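Local coordinates for papain-like protease (Human betacoronavirus 2c EMC/2012, PDB 4RNA) that is a cysteine protease of the papain-like family that, like its coronavirus relatives, probably cleaves the viral polyprotein and removes ubiquitin from host proteins, at the interface of chains A and B. Numbering follows the deposited sequence. Chains: chain A/B, papain-like protease.

The interface of chains A and B. Residues chain A 78, 80, 84, 158-159, 170; chain B 158-159, 170.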
# COMPACT_ATOMS: atom_id res chain seq x y z
N ASP A 78 -1.74 -5.35 -7.74
CA ASP A 78 -2.02 -6.63 -7.11
C ASP A 78 -3.40 -7.18 -7.55
O ASP A 78 -4.25 -6.43 -8.05
CB ASP A 78 -2.01 -6.51 -5.57
CG ASP A 78 -3.32 -6.03 -5.00
OD1 ASP A 78 -3.53 -4.79 -5.00
OD2 ASP A 78 -4.14 -6.89 -4.52
N THR A 80 -5.97 -8.03 -6.24
CA THR A 80 -7.23 -7.53 -5.66
C THR A 80 -7.63 -6.10 -6.11
O THR A 80 -8.65 -5.53 -5.74
CB THR A 80 -7.15 -7.49 -4.12
OG1 THR A 80 -6.29 -6.40 -3.66
CG2 THR A 80 -6.71 -8.94 -3.51
N ARG A 84 -11.12 -3.87 -5.56
CA ARG A 84 -11.08 -2.69 -4.62
C ARG A 84 -11.42 -1.34 -5.28
O ARG A 84 -12.22 -0.58 -4.78
CB ARG A 84 -9.76 -2.62 -3.84
CG ARG A 84 -9.56 -3.82 -2.88
CD ARG A 84 -8.21 -3.78 -2.11
NE ARG A 84 -7.02 -3.75 -3.01
CZ ARG A 84 -6.29 -2.67 -3.26
NH1 ARG A 84 -6.62 -1.46 -2.79
NH2 ARG A 84 -5.25 -2.78 -4.12
N GLY A 158 -3.48 3.55 -2.83
CA GLY A 158 -2.95 3.89 -1.49
C GLY A 158 -3.31 2.84 -0.42
O GLY A 158 -2.84 2.88 0.71
N ASN A 159 -4.14 1.89 -0.81
CA ASN A 159 -4.59 0.82 0.01
C ASN A 159 -5.32 1.36 1.16
O ASN A 159 -5.13 0.86 2.25
CB ASN A 159 -3.41 -0.01 0.52
CG ASN A 159 -2.77 -0.79 -0.58
OD1 ASN A 159 -3.45 -1.46 -1.34
ND2 ASN A 159 -1.46 -0.72 -0.69
N ARG A 170 1.75 10.02 3.90
CA ARG A 170 2.05 8.73 3.24
C ARG A 170 1.40 8.75 1.87
O ARG A 170 2.03 8.43 0.88
CB ARG A 170 1.51 7.56 4.05
CG ARG A 170 1.75 6.16 3.42
CD ARG A 170 1.01 5.10 4.26
NE ARG A 170 -0.41 5.01 3.92
CZ ARG A 170 -0.93 4.55 2.77
NH1 ARG A 170 -0.21 4.17 1.66
NH2 ARG A 170 -2.22 4.56 2.68
N GLY B 158 2.09 -3.27 4.21
CA GLY B 158 0.71 -3.44 3.71
C GLY B 158 -0.13 -2.15 3.82
O GLY B 158 -1.25 -2.06 3.33
N ASN B 159 0.45 -1.14 4.46
CA ASN B 159 -0.14 0.14 4.66
C ASN B 159 -1.37 -0.01 5.45
O ASN B 159 -2.34 0.64 5.13
CB ASN B 159 -0.48 0.80 3.32
CG ASN B 159 0.75 1.20 2.58
OD1 ASN B 159 1.63 1.83 3.14
ND2 ASN B 159 0.83 0.85 1.31
N ARG B 170 -5.84 -9.20 0.14
CA ARG B 170 -4.94 -8.15 -0.39
C ARG B 170 -3.60 -8.30 0.29
O ARG B 170 -2.56 -8.32 -0.35
CB ARG B 170 -5.50 -6.75 -0.12
CG ARG B 170 -4.60 -5.59 -0.61
CD ARG B 170 -5.20 -4.26 -0.12
NE ARG B 170 -4.84 -3.95 1.27
CZ ARG B 170 -3.61 -3.63 1.72
NH1 ARG B 170 -2.46 -3.63 0.97
NH2 ARG B 170 -3.52 -3.40 2.99
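A:Asn159 and B:Asn159 have left-handed backbone torsions (phi 61°, psi 41°), directly after helix 148-158 ends at A:Gly158 and B:Gly158. Each CG stands beside its own backbone N, anti to the carbonyl carbon (chi1 -70°). This turns the amide toward the partner chain. The two amides meet tip to tip near the two-fold axis, ND2 to ND2 of A:Asn159 and B:Asn159 at 3.4 Å, with the amide planes nearly coplanar.

B:Arg170 lies along the partner surface with CG anti to its backbone N and a bend at chi3. Its guanidinium stacks obliquely over the amide of A:Asn159, with NH1 3.2 Å from CG of that residue. B:Arg170 NH2 also gives an in-plane bond to a carbonyl lone pair of B:Gly158 O (2.7 Å), capping the C-terminal end of helix 148-158. This edge-on bond should fix the guanidinium's rotation and present its face to A:Asn159. A:Arg170 does likewise over B:Asn159.

The aliphatic part of B:Arg170 crosses A:Arg84 at about a right angle. Its CD packs on one guanidinium face, 3.5 Å from A:Arg84 NE. A:Thr80 touches CB and CG through OG1. A:Arg84 is held in plane by A:Thr80 OG1 (2.8 Å from NE) and by a salt bridge from NH2 to the syn lone pair of A:Asp78 OD1 (2.8 Å). The carboxylate may ease the nearness of two like charges.

No hydrogen bond crosses this patch. The two-fold contact may reflect crystal packing. Helix 168-176 of one chain lies against the other's loop before helix 81-92, that helix's first turn and the end of helix 148-158.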